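Local atomic coordinates of programmed cell death 6-interacting protein (PDB entry 5WA1), a protein that binds the ESCRT-III subunits CHMP4A, CHMP4B and CHMP4C through its Bro1 domain, the part present here, and serves cytokinesis, multivesicular body formation and membrane repair. Residues A[32-37]-A[113-118]; A[130-135]-A[195-200]; A[169-174]-A[218-223]; A[211-216]-A[357-362]. One frame throughout, in Å; residues are numbered along the deposited sequence.

Contact 1: residues A[32-37]-A[113-118]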
loop_
_atom_site.group_PDB
_atom_site.type_symbol
_atom_site.label_atom_id
_atom_site.label_comp_id
_atom_site.label_asym_id
_atom_site.label_seq_id
_atom_site.Cartn_x
_atom_site.Cartn_y
_atom_site.Cartn_z
ATOM N N LYS A 32 -17.377 -3.900 -2.273
ATOM C CA LYS A 32 -18.753 -3.436 -2.245
ATOM C C LYS A 32 -19.525 -4.182 -1.163
ATOM O O LYS A 32 -19.212 -5.328 -0.825
ATOM C CB LYS A 32 -19.415 -3.645 -3.610
ATOM C CG LYS A 32 -18.727 -2.921 -4.752
ATOM C CD LYS A 32 -19.311 -3.342 -6.087
ATOM C CE LYS A 32 -18.446 -2.876 -7.248
ATOM N NZ LYS A 32 -18.921 -3.458 -8.535
ATOM N N THR A 33 -20.532 -3.517 -0.606
ATOM C CA THR A 33 -21.353 -4.145 0.415
ATOM C C THR A 33 -22.799 -3.730 0.206
ATOM O O THR A 33 -23.083 -2.688 -0.395
ATOM C CB THR A 33 -20.883 -3.778 1.835
ATOM O OG1 THR A 33 -21.706 -4.440 2.807
ATOM C CG2 THR A 33 -20.953 -2.277 2.056
ATOM N N SER A 34 -23.709 -4.564 0.686
ATOM C CA SER A 34 -25.122 -4.243 0.610
ATOM C C SER A 34 -25.518 -3.339 1.771
ATOM O O SER A 34 -24.909 -3.372 2.845
ATOM C CB SER A 34 -25.950 -5.523 0.624
ATOM O OG SER A 34 -25.521 -6.361 1.681
ATOM N N GLU A 35 -26.543 -2.521 1.544
ATOM C CA GLU A 35 -27.017 -1.614 2.582
ATOM C C GLU A 35 -27.624 -2.395 3.744
ATOM O O GLU A 35 -28.405 -3.331 3.545
ATOM C CB GLU A 35 -28.047 -0.638 2.006
ATOM C CG GLU A 35 -28.484 0.442 2.984
ATOM C CD GLU A 35 -29.516 1.394 2.398
ATOM O OE1 GLU A 35 -29.561 1.537 1.158
ATOM O OE2 GLU A 35 -30.281 1.998 3.185
ATOM N N VAL A 36 -27.263 -2.003 4.965
ATOM C CA VAL A 36 -27.737 -2.665 6.177
ATOM C C VAL A 36 -28.313 -1.621 7.129
ATOM O O VAL A 36 -27.731 -0.549 7.314
ATOM C CB VAL A 36 -26.600 -3.462 6.856
ATOM C CG1 VAL A 36 -26.974 -3.834 8.278
ATOM C CG2 VAL A 36 -26.284 -4.713 6.047
ATOM N N ASP A 37 -29.457 -1.938 7.734
ATOM C CA ASP A 37 -30.070 -1.071 8.741
ATOM C C ASP A 37 -29.421 -1.366 10.090
ATOM O O ASP A 37 -29.856 -2.243 10.839
ATOM C CB ASP A 37 -31.580 -1.278 8.800
ATOM C CG ASP A 37 -32.241 -0.433 9.878
ATOM O OD1 ASP A 37 -31.627 0.566 10.310
ATOM O OD2 ASP A 37 -33.369 -0.770 10.294
ATOM N N THR A 113 -26.371 -8.961 9.800
ATOM C CA THR A 113 -25.649 -9.701 8.770
ATOM C C THR A 113 -25.051 -8.733 7.758
ATOM O O THR A 113 -25.776 -7.996 7.079
ATOM C CB THR A 113 -26.554 -10.714 8.068
ATOM O OG1 THR A 113 -26.908 -11.755 8.989
ATOM C CG2 THR A 113 -25.831 -11.326 6.878
ATOM N N PHE A 114 -23.732 -8.748 7.651
ATOM C CA PHE A 114 -23.025 -7.924 6.683
ATOM C C PHE A 114 -22.663 -8.783 5.482
ATOM O O PHE A 114 -22.114 -9.882 5.637
ATOM C CB PHE A 114 -21.776 -7.305 7.303
ATOM C CG PHE A 114 -22.036 -6.611 8.609
ATOM C CD1 PHE A 114 -22.539 -5.320 8.638
ATOM C CD2 PHE A 114 -21.775 -7.254 9.808
ATOM C CE1 PHE A 114 -22.777 -4.680 9.846
ATOM C CE2 PHE A 114 -22.010 -6.625 11.017
ATOM C CZ PHE A 114 -22.511 -5.338 11.037
ATOM N N THR A 115 -23.002 -8.294 4.294
ATOM C CA THR A 115 -22.720 -8.981 3.044
ATOM C C THR A 115 -21.721 -8.153 2.257
ATOM O O THR A 115 -21.972 -6.977 1.983
ATOM C CB THR A 115 -23.999 -9.192 2.236
ATOM O OG1 THR A 115 -24.922 -9.963 3.010
ATOM C CG2 THR A 115 -23.693 -9.926 0.941
ATOM N N TRP A 116 -20.599 -8.772 1.896
ATOM C CA TRP A 116 -19.522 -8.107 1.180
ATOM C C TRP A 116 -19.123 -8.943 -0.023
ATOM O O TRP A 116 -19.176 -10.176 0.009
ATOM C CB TRP A 116 -18.299 -7.889 2.070
ATOM C CG TRP A 116 -18.497 -6.844 3.114
ATOM C CD1 TRP A 116 -19.149 -6.983 4.305
ATOM C CD2 TRP A 116 -18.026 -5.492 3.066
ATOM N NE1 TRP A 116 -19.117 -5.799 5.002
ATOM C CE2 TRP A 116 -18.434 -4.867 4.263
ATOM C CE3 TRP A 116 -17.303 -4.749 2.128
ATOM C CZ2 TRP A 116 -18.139 -3.535 4.547
ATOM C CZ3 TRP A 116 -17.011 -3.423 2.413
ATOM C CH2 TRP A 116 -17.432 -2.832 3.610
ATOM N N LYS A 117 -18.748 -8.258 -1.070
ATOM C CA LYS A 117 -18.342 -8.878 -2.288
ATOM C C LYS A 117 -16.811 -8.904 -2.394
ATOM O O LYS A 117 -16.139 -8.078 -1.828
ATOM C CB LYS A 117 -18.931 -8.084 -3.414
ATOM C CG LYS A 117 -18.915 -8.772 -4.740
ATOM C CD LYS A 117 -19.376 -7.817 -5.806
ATOM C CE LYS A 117 -19.115 -8.409 -7.169
ATOM N NZ LYS A 117 -18.971 -7.335 -8.180
ATOM N N ASP A 118 -16.271 -9.884 -3.099
ATOM C CA ASP A 118 -14.822 -9.969 -3.262
ATOM C C ASP A 118 -14.306 -8.774 -4.051
ATOM O O ASP A 118 -14.898 -8.372 -5.058
ATOM C CB ASP A 118 -14.442 -11.268 -3.970
ATOM C CG ASP A 118 -12.958 -11.572 -3.872
ATOM O OD1 ASP A 118 -12.184 -11.069 -4.718
ATOM O OD2 ASP A 118 -12.563 -12.312 -2.945
#

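Contact 2: residues A[130-135]-A[195-200]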
loop_
_atom_site.group_PDB
_atom_site.type_symbol
_atom_site.label_atom_id
_atom_site.label_comp_id
_atom_site.label_asym_id
_atom_site.label_seq_id
_atom_site.Cartn_x
_atom_site.Cartn_y
_atom_site.Cartn_z
ATOM N N VAL A 130 -18.992 -13.269 -6.367
ATOM C CA VAL A 130 -18.398 -13.917 -5.204
ATOM C C VAL A 130 -18.698 -13.031 -4.002
ATOM O O VAL A 130 -18.053 -11.999 -3.790
ATOM C CB VAL A 130 -16.895 -14.150 -5.390
ATOM C CG1 VAL A 130 -16.309 -14.827 -4.159
ATOM C CG2 VAL A 130 -16.650 -14.997 -6.629
ATOM N N LYS A 131 -19.692 -13.438 -3.215
ATOM C CA LYS A 131 -20.154 -12.711 -2.045
ATOM C C LYS A 131 -20.001 -13.578 -0.805
ATOM O O LYS A 131 -19.939 -14.809 -0.885
ATOM C CB LYS A 131 -21.623 -12.290 -2.195
ATOM C CG LYS A 131 -21.909 -11.334 -3.339
ATOM C CD LYS A 131 -23.397 -11.006 -3.400
ATOM C CE LYS A 131 -23.695 -9.906 -4.409
ATOM N NZ LYS A 131 -25.146 -9.568 -4.449
ATOM N N LEU A 132 -19.946 -12.922 0.352
ATOM C CA LEU A 132 -19.967 -13.619 1.635
ATOM C C LEU A 132 -20.764 -12.798 2.639
ATOM O O LEU A 132 -20.526 -11.597 2.793
ATOM C CB LEU A 132 -18.547 -13.868 2.155
ATOM C CG LEU A 132 -18.449 -14.393 3.592
ATOM C CD1 LEU A 132 -19.223 -15.703 3.762
ATOM C CD2 LEU A 132 -16.994 -14.557 4.010
ATOM N N ALA A 133 -21.700 -13.450 3.326
ATOM C CA ALA A 133 -22.523 -12.805 4.339
ATOM C C ALA A 133 -22.278 -13.471 5.683
ATOM O O ALA A 133 -22.375 -14.696 5.797
ATOM C CB ALA A 133 -24.005 -12.874 3.969
ATOM N N LEU A 134 -21.954 -12.670 6.695
ATOM C CA LEU A 134 -21.688 -13.183 8.030
ATOM C C LEU A 134 -22.288 -12.257 9.077
ATOM O O LEU A 134 -22.261 -11.031 8.930
ATOM C CB LEU A 134 -20.185 -13.333 8.283
ATOM C CG LEU A 134 -19.466 -14.418 7.480
ATOM C CD1 LEU A 134 -17.970 -14.327 7.696
ATOM C CD2 LEU A 134 -19.987 -15.792 7.873
ATOM N N ALA A 135 -22.828 -12.857 10.138
ATOM C CA ALA A 135 -23.305 -12.104 11.300
ATOM C C ALA A 135 -22.146 -11.933 12.284
ATOM O O ALA A 135 -22.072 -12.568 13.340
ATOM C CB ALA A 135 -24.501 -12.808 11.939
ATOM N N GLU A 195 -14.337 -19.339 6.791
ATOM C CA GLU A 195 -13.168 -18.937 6.022
ATOM C C GLU A 195 -13.505 -17.741 5.128
ATOM O O GLU A 195 -14.582 -17.693 4.529
ATOM C CB GLU A 195 -12.651 -20.096 5.179
ATOM C CG GLU A 195 -11.540 -20.884 5.853
ATOM C CD GLU A 195 -10.929 -21.923 4.938
ATOM O OE1 GLU A 195 -11.588 -22.298 3.945
ATOM O OE2 GLU A 195 -9.788 -22.361 5.207
ATOM N N PRO A 196 -12.600 -16.777 5.012
ATOM C CA PRO A 196 -12.921 -15.533 4.308
ATOM C C PRO A 196 -12.905 -15.716 2.795
ATOM O O PRO A 196 -12.433 -16.721 2.259
ATOM C CB PRO A 196 -11.800 -14.589 4.754
ATOM C CG PRO A 196 -10.626 -15.508 4.948
ATOM C CD PRO A 196 -11.212 -16.794 5.510
ATOM N N THR A 197 -13.428 -14.705 2.105
ATOM C CA THR A 197 -13.166 -14.593 0.680
ATOM C C THR A 197 -11.665 -14.446 0.458
ATOM O O THR A 197 -10.906 -14.104 1.372
ATOM C CB THR A 197 -13.932 -13.414 0.072
ATOM O OG1 THR A 197 -13.848 -12.278 0.945
ATOM C CG2 THR A 197 -15.403 -13.780 -0.126
ATOM N N VAL A 198 -11.228 -14.738 -0.768
ATOM C CA VAL A 198 -9.793 -14.747 -1.041
ATOM C C VAL A 198 -9.200 -13.345 -0.909
ATOM O O VAL A 198 -8.031 -13.195 -0.533
ATOM C CB VAL A 198 -9.521 -15.358 -2.430
ATOM C CG1 VAL A 198 -8.028 -15.343 -2.747
ATOM C CG2 VAL A 198 -10.050 -16.782 -2.491
ATOM N N ASP A 199 -9.991 -12.299 -1.167
ATOM C CA ASP A 199 -9.427 -10.951 -1.186
ATOM C C ASP A 199 -8.918 -10.525 0.192
ATOM O O ASP A 199 -7.879 -9.862 0.295
ATOM C CB ASP A 199 -10.457 -9.951 -1.719
ATOM C CG ASP A 199 -11.713 -9.873 -0.857
ATOM O OD1 ASP A 199 -11.930 -10.766 -0.005
ATOM O OD2 ASP A 199 -12.496 -8.914 -1.054
ATOM N N ILE A 200 -9.610 -10.914 1.264
ATOM C CA ILE A 200 -9.185 -10.541 2.613
ATOM C C ILE A 200 -8.442 -11.673 3.311
ATOM O O ILE A 200 -8.097 -11.550 4.490
ATOM C CB ILE A 200 -10.376 -10.058 3.466
ATOM C CG1 ILE A 200 -11.403 -11.172 3.651
ATOM C CG2 ILE A 200 -10.989 -8.812 2.836
ATOM C CD1 ILE A 200 -12.515 -10.823 4.647
#

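Contact 3: residues A[169-174]-A[218-223]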
loop_
_atom_site.group_PDB
_atom_site.type_symbol
_atom_site.label_atom_id
_atom_site.label_comp_id
_atom_site.label_asym_id
_atom_site.label_seq_id
_atom_site.Cartn_x
_atom_site.Cartn_y
_atom_site.Cartn_z
ATOM N N ILE A 169 2.272 12.919 0.828
ATOM C CA ILE A 169 0.964 12.272 0.940
ATOM C C ILE A 169 1.057 10.807 0.518
ATOM O O ILE A 169 0.544 9.909 1.199
ATOM C CB ILE A 169 -0.087 13.031 0.110
ATOM C CG1 ILE A 169 -0.375 14.395 0.735
ATOM C CG2 ILE A 169 -1.365 12.190 -0.037
ATOM C CD1 ILE A 169 -1.276 15.298 -0.099
ATOM N N ALA A 170 1.711 10.545 -0.617
ATOM C CA ALA A 170 1.824 9.172 -1.098
ATOM C C ALA A 170 2.622 8.309 -0.131
ATOM O O ALA A 170 2.246 7.163 0.141
ATOM C CB ALA A 170 2.466 9.149 -2.490
ATOM N N ALA A 171 3.727 8.838 0.400
ATOM C CA ALA A 171 4.535 8.063 1.337
ATOM C C ALA A 171 3.733 7.695 2.577
ATOM O O ALA A 171 3.788 6.552 3.047
ATOM C CB ALA A 171 5.785 8.850 1.731
ATOM N N LYS A 172 2.978 8.655 3.113
ATOM C CA LYS A 172 2.164 8.402 4.299
ATOM C C LYS A 172 1.045 7.410 4.007
ATOM O O LYS A 172 0.801 6.492 4.798
ATOM C CB LYS A 172 1.607 9.729 4.828
ATOM C CG LYS A 172 0.915 9.648 6.185
ATOM C CD LYS A 172 0.776 11.046 6.810
ATOM C CE LYS A 172 2.108 11.805 6.748
ATOM N NZ LYS A 172 1.992 13.231 7.175
ATOM N N HIS A 173 0.373 7.550 2.861
ATOM C CA HIS A 173 -0.774 6.689 2.578
ATOM C C HIS A 173 -0.363 5.262 2.208
ATOM O O HIS A 173 -1.070 4.307 2.567
ATOM C CB HIS A 173 -1.628 7.322 1.479
ATOM C CG HIS A 173 -2.524 8.421 1.976
ATOM N ND1 HIS A 173 -2.047 9.516 2.665
ATOM C CD2 HIS A 173 -3.865 8.585 1.894
ATOM C CE1 HIS A 173 -3.056 10.311 2.977
ATOM N NE2 HIS A 173 -4.169 9.769 2.521
ATOM N N TYR A 174 0.765 5.087 1.506
ATOM C CA TYR A 174 1.252 3.738 1.213
ATOM C C TYR A 174 1.655 3.007 2.483
ATOM O O TYR A 174 1.390 1.809 2.625
ATOM C CB TYR A 174 2.437 3.788 0.244
ATOM C CG TYR A 174 2.058 4.037 -1.193
ATOM C CD1 TYR A 174 1.007 3.345 -1.790
ATOM C CD2 TYR A 174 2.774 4.953 -1.966
ATOM C CE1 TYR A 174 0.663 3.577 -3.119
ATOM C CE2 TYR A 174 2.435 5.189 -3.283
ATOM C CZ TYR A 174 1.375 4.501 -3.849
ATOM O OH TYR A 174 1.033 4.733 -5.163
ATOM N N GLU A 218 9.619 3.299 -2.819
ATOM C CA GLU A 218 9.857 3.946 -4.104
ATOM C C GLU A 218 9.631 5.448 -4.025
ATOM O O GLU A 218 10.352 6.229 -4.661
ATOM C CB GLU A 218 8.954 3.334 -5.175
ATOM C CG GLU A 218 9.144 3.962 -6.557
ATOM C CD GLU A 218 8.190 3.385 -7.592
ATOM O OE1 GLU A 218 7.396 2.499 -7.229
ATOM O OE2 GLU A 218 8.234 3.813 -8.762
ATOM N N VAL A 219 8.614 5.876 -3.269
ATOM C CA VAL A 219 8.357 7.301 -3.113
ATOM C C VAL A 219 9.534 7.979 -2.425
ATOM O O VAL A 219 9.908 9.103 -2.773
ATOM C CB VAL A 219 7.038 7.531 -2.340
ATOM C CG1 VAL A 219 6.901 8.997 -1.959
ATOM C CG2 VAL A 219 5.847 7.100 -3.181
ATOM N N PHE A 220 10.133 7.317 -1.431
ATOM C CA PHE A 220 11.311 7.901 -0.797
ATOM C C PHE A 220 12.482 7.993 -1.767
ATOM O O PHE A 220 13.275 8.937 -1.689
ATOM C CB PHE A 220 11.708 7.096 0.439
ATOM C CG PHE A 220 10.977 7.519 1.677
ATOM C CD1 PHE A 220 11.474 8.534 2.474
ATOM C CD2 PHE A 220 9.781 6.921 2.027
ATOM C CE1 PHE A 220 10.800 8.941 3.608
ATOM C CE2 PHE A 220 9.096 7.319 3.168
ATOM C CZ PHE A 220 9.609 8.334 3.960
ATOM N N PHE A 221 12.599 7.032 -2.685
ATOM C CA PHE A 221 13.616 7.130 -3.726
ATOM C C PHE A 221 13.345 8.330 -4.627
ATOM O O PHE A 221 14.262 9.093 -4.957
ATOM C CB PHE A 221 13.664 5.817 -4.523
ATOM C CG PHE A 221 14.260 5.953 -5.895
ATOM C CD1 PHE A 221 15.636 5.923 -6.074
ATOM C CD2 PHE A 221 13.447 6.118 -7.005
ATOM C CE1 PHE A 221 16.187 6.062 -7.345
ATOM C CE2 PHE A 221 13.986 6.262 -8.270
ATOM C CZ PHE A 221 15.364 6.236 -8.440
ATOM N N LEU A 222 12.082 8.529 -5.017
ATOM C CA LEU A 222 11.735 9.682 -5.846
ATOM C C LEU A 222 11.978 10.989 -5.103
ATOM O O LEU A 222 12.432 11.981 -5.693
ATOM C CB LEU A 222 10.278 9.580 -6.302
ATOM C CG LEU A 222 9.990 8.414 -7.256
ATOM C CD1 LEU A 222 8.500 8.304 -7.516
ATOM C CD2 LEU A 222 10.744 8.601 -8.565
ATOM N N LYS A 223 11.694 11.005 -3.800
ATOM C CA LYS A 223 11.976 12.181 -2.982
ATOM C C LYS A 223 13.472 12.475 -2.945
ATOM O O LYS A 223 13.900 13.626 -3.097
ATOM C CB LYS A 223 11.432 11.957 -1.572
ATOM C CG LYS A 223 11.994 12.871 -0.501
ATOM C CD LYS A 223 11.393 14.240 -0.593
ATOM C CE LYS A 223 11.733 15.075 0.627
ATOM N NZ LYS A 223 11.658 16.508 0.270
#

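Contact 4: residues A[211-216]-A[357-362]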
loop_
_atom_site.group_PDB
_atom_site.type_symbol
_atom_site.label_atom_id
_atom_site.label_comp_id
_atom_site.label_asym_id
_atom_site.label_seq_id
_atom_site.Cartn_x
_atom_site.Cartn_y
_atom_site.Cartn_z
ATOM N N ILE A 211 3.314 -4.971 -1.291
ATOM C CA ILE A 211 3.276 -4.092 -2.461
ATOM C C ILE A 211 3.228 -2.626 -2.031
ATOM O O ILE A 211 3.928 -1.770 -2.589
ATOM C CB ILE A 211 2.078 -4.451 -3.361
ATOM C CG1 ILE A 211 2.265 -5.833 -3.982
ATOM C CG2 ILE A 211 1.869 -3.366 -4.428
ATOM C CD1 ILE A 211 1.018 -6.365 -4.692
ATOM N N MET A 212 2.387 -2.314 -1.039
ATOM C CA MET A 212 2.280 -0.937 -0.568
ATOM C C MET A 212 3.555 -0.488 0.118
ATOM O O MET A 212 3.954 0.677 0.006
ATOM C CB MET A 212 1.089 -0.804 0.396
ATOM C CG MET A 212 -0.261 -1.129 -0.228
ATOM S SD MET A 212 -0.646 -0.057 -1.634
ATOM C CE MET A 212 -1.387 -1.211 -2.790
ATOM N N LEU A 213 4.208 -1.393 0.844
ATOM C CA LEU A 213 5.483 -1.038 1.449
ATOM C C LEU A 213 6.536 -0.744 0.384
ATOM O O LEU A 213 7.306 0.212 0.517
ATOM C CB LEU A 213 5.951 -2.152 2.381
ATOM C CG LEU A 213 7.104 -1.767 3.311
ATOM C CD1 LEU A 213 6.617 -0.827 4.405
ATOM C CD2 LEU A 213 7.740 -3.011 3.906
ATOM N N ALA A 214 6.579 -1.555 -0.686
ATOM C CA ALA A 214 7.500 -1.293 -1.794
ATOM C C ALA A 214 7.237 0.065 -2.421
ATOM O O ALA A 214 8.172 0.789 -2.778
ATOM C CB ALA A 214 7.370 -2.381 -2.864
ATOM N N GLN A 215 5.962 0.422 -2.585
ATOM C CA GLN A 215 5.660 1.680 -3.240
ATOM C C GLN A 215 5.985 2.853 -2.333
ATOM O O GLN A 215 6.423 3.900 -2.822
ATOM C CB GLN A 215 4.204 1.678 -3.717
ATOM C CG GLN A 215 4.073 0.661 -4.854
ATOM C CD GLN A 215 2.719 0.588 -5.548
ATOM O OE1 GLN A 215 2.661 0.243 -6.727
ATOM N NE2 GLN A 215 1.629 0.869 -4.826
ATOM N N ALA A 216 5.832 2.679 -1.016
ATOM C CA ALA A 216 6.290 3.706 -0.086
ATOM C C ALA A 216 7.796 3.924 -0.209
ATOM O O ALA A 216 8.260 5.067 -0.261
ATOM C CB ALA A 216 5.917 3.324 1.348
ATOM N N THR A 357 16.262 1.279 4.285
ATOM C CA THR A 357 14.806 1.242 4.343
ATOM C C THR A 357 14.307 2.451 5.130
ATOM O O THR A 357 14.707 2.661 6.278
ATOM C CB THR A 357 14.307 -0.067 4.965
ATOM O OG1 THR A 357 12.919 0.061 5.315
ATOM C CG2 THR A 357 15.114 -0.437 6.200
ATOM N N LEU A 358 13.459 3.254 4.494
ATOM C CA LEU A 358 12.863 4.440 5.093
ATOM C C LEU A 358 11.402 4.249 5.466
ATOM O O LEU A 358 10.760 5.205 5.917
ATOM C CB LEU A 358 12.981 5.628 4.128
ATOM C CG LEU A 358 14.227 6.510 4.261
ATOM C CD1 LEU A 358 14.098 7.377 5.493
ATOM C CD2 LEU A 358 15.486 5.674 4.343
ATOM N N VAL A 359 10.854 3.051 5.294
ATOM C CA VAL A 359 9.416 2.848 5.413
ATOM C C VAL A 359 9.121 1.760 6.432
ATOM O O VAL A 359 9.945 0.874 6.690
ATOM C CB VAL A 359 8.790 2.506 4.046
ATOM C CG1 VAL A 359 8.948 3.686 3.101
ATOM C CG2 VAL A 359 9.448 1.264 3.460
ATOM N N LYS A 360 7.926 1.843 7.016
ATOM C CA LYS A 360 7.437 0.882 7.991
ATOM C C LYS A 360 5.940 0.717 7.770
ATOM O O LYS A 360 5.253 1.679 7.420
ATOM C CB LYS A 360 7.730 1.361 9.424
ATOM C CG LYS A 360 7.265 0.421 10.526
ATOM C CD LYS A 360 8.061 -0.877 10.533
ATOM C CE LYS A 360 7.428 -1.913 11.454
ATOM N NZ LYS A 360 8.142 -3.219 11.402
ATOM N N SER A 361 5.439 -0.508 7.938
ATOM C CA SER A 361 3.998 -0.727 7.922
ATOM C C SER A 361 3.388 -0.064 9.155
ATOM O O SER A 361 3.735 -0.419 10.284
ATOM C CB SER A 361 3.677 -2.222 7.900
ATOM O OG SER A 361 4.200 -2.846 6.732
ATOM N N THR A 362 2.517 0.917 8.942
ATOM C CA THR A 362 1.965 1.698 10.054
ATOM C C THR A 362 0.989 0.850 10.861
ATOM O O THR A 362 -0.001 0.362 10.301
ATOM C CB THR A 362 1.260 2.947 9.531
ATOM O OG1 THR A 362 2.156 3.682 8.681
ATOM C CG2 THR A 362 0.802 3.840 10.682
#

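Contact 1: residues A[32-37]-A[113-118]
Thr33 meets the indole of Trp116, whose CG lies anti to the carbonyl carbon (chi1 -71°), beside the backbone N. That torsion and the backbone bridge between the two residues bring one ring face under the threonine: Thr33 CB sits 3.5 Å from the centroid of the Trp116 six-membered ring, almost on the normal, a CH-pi contact. The first torsion of Thr33 then directs its two branches. CG2, in the crowded position between N and carbonyl carbon, lies over the outer part of the benzo ring, 3.9 Å from Trp116 CH2.

OG1, anti to the backbone N (chi1 -179°), is presented to the strand. Thr33 OG1 donates to Thr115 O at 2.7 Å from well above the carbonyl plane, and Ser34 N reaches Thr115 O at 3.2 Å from the opposite face. A straight bond of 3.0 Å from Lys117 N to Lys32 O completes this single antiparallel bridge. Farther along, Val36 CG2 rests 3.5 Å from Thr113 O.

Arg71 of helix 56-75 also bonds Thr33 OG1, and Glu140 of helix 137-157 takes the indole N-H. Chemically, one strand carbonyl gripped by two donors and one indole face covered by a threonine hold segment 32-37 beside strand 114-117. The extended Lys32 and Lys117 run side by side, their NZ atoms 3.9 Å apart, a closeness of like charges that would be expected to cost some electrostatic energy.

Contact 2: residues A[130-135]-A[195-200]
Thr197, whose methyl group faces Leu132, turns its hydroxyl back into its own loop: Thr197 OG1 donates to Asp199 OD1 at 2.6 Å, meeting the carboxylate on its syn side, 25° out of plane. Ile200 N adds only a weak bond to the same oxygen. The other carboxylate oxygen is engaged beyond the two segments, by a salt bridge from Lys31 and a hydrogen bond from Ala119 N, and Asp118 accepts from the backbone N of Asp199. Loop 195-200 is thereby pinned near the end of strand 114-117.

Across the contact, aliphatic carbons of the strand lie in van der Waals contact with a methyl and with loop backbone. With CG2 of Thr197 anti to the carbonyl carbon, that methyl approaches CB of Leu132 at 3.9 Å, and Val130 CG1 lies farther off, 4.3 Å from Thr197 CG2. Leu132 has CG anti to its backbone N (chi1 171°), and its CD2 branch touches the loop backbone, 4.0 Å from both Glu195 O and Thr197 N and 4.2 Å from Pro196 CA.

What the chemistry implies is a division of labour within one threonine. Its hydroxyl braces the loop internally through Asp199, while its methyl rests against strand 131-134; no hydrogen bond joins the two segments, which meet through a small, loosely spaced van der Waals interface.

Contact 3: residues A[169-174]-A[218-223]
Val219 points from its helix at Ala171 and divides its two methyls between neighbours. CG1, anti to the backbone N (chi1 170°), reaches CB of Ala171 at 3.9 Å and also lies near the backbone N of that residue. CG2, anti to the carbonyl carbon, touches CB of Ala170 at 4.0 Å and comes up to the edge of the Tyr174 ring near its plane, equally close to CD2 and CE2 at 3.9 Å. The valine and tyrosine side chains cross at about a right angle.

Phe220 leaves its helix on a different bearing. Its CG lies anti to the carbonyl carbon (chi1 -86°), beside the backbone N, and the end of the ring comes nearer the other helix: CE2 approaches CB of Ala171 obliquely, at 3.9 Å. One small alanine methyl thus serves both the valine and the phenylalanine.

Over these segments the axes come to 9.4 Å, an ordinary helix-packing distance, at 162°, nearly antiparallel. Here helices 164-191 and 202-226 are the pair. The bound CHMP4C peptide packs on Ala171 and sets an aromatic ring edge-to-face with Phe220. Tyr174 also meets helix 137-157, and helix 231-252 packs against 202-226 through Glu218 and Phe221.

Contact 4: residues A[211-216]-A[357-362]
Val359 is set against Leu213 and Ala216 of helix 202-226. Its CB lies 4.0 Å from both Leu213 CD1 and Ala216 CB, residues less than one helical turn apart. CG1, anti to the carbonyl carbon (chi1 -64°), goes to Ala216, resting 3.5 Å from that residue's CB and equally near its carbonyl carbon. CG2, placed between the backbone N and the carbonyl carbon, turns to Leu213: it is 3.6 Å from Leu213 CD1 and 3.8 Å from Leu213 O. The valine fork therefore straddles the helix surface, one tine to each residue.

Leu213 CD1 also touches the peptide link between Lys360 and Ser361, at 3.7 Å from Ser361 N, and lies 3.9 Å from Ser361 OG. The serine hydroxyl has its polar partner in Ser178 of helix 164-191, where Gln175 also binds Lys360 N, so the loop is bound to helix 164-191 as well as packed on 202-226.

Leu358 of this loop packs on the bound peptide, so the loop borders the peptide site. Methyl groups against methyls and backbone make up the surface shared by the two segments, whereas hydrogen bonding of the loop involves Gln217, one residue past segment 211-216, together with Gln175 and Ser178.

How the contacts relate
Read from the N terminus, contact 1 closes first, bringing the chain before helix 39-49 back to strand 114-117. Contact 2 opens afterwards, on the partner strand 131-134 of the same two-stranded antiparallel sheet, and closes on the loop before helix 202-226; the two touch through the strand pair. Contact 3 opens within the span of contact 2 and ends beyond it, so the two cross, although their centres lie about 31 Å apart. Contact 4 crosses contact 3 in turn and touches it on helix 202-226, where Phe220 meets Leu358 and Val359. Two neighbourhoods result: a sheet corner, and a helical core overlain by the C-terminal loop beside the CHMP4C peptide.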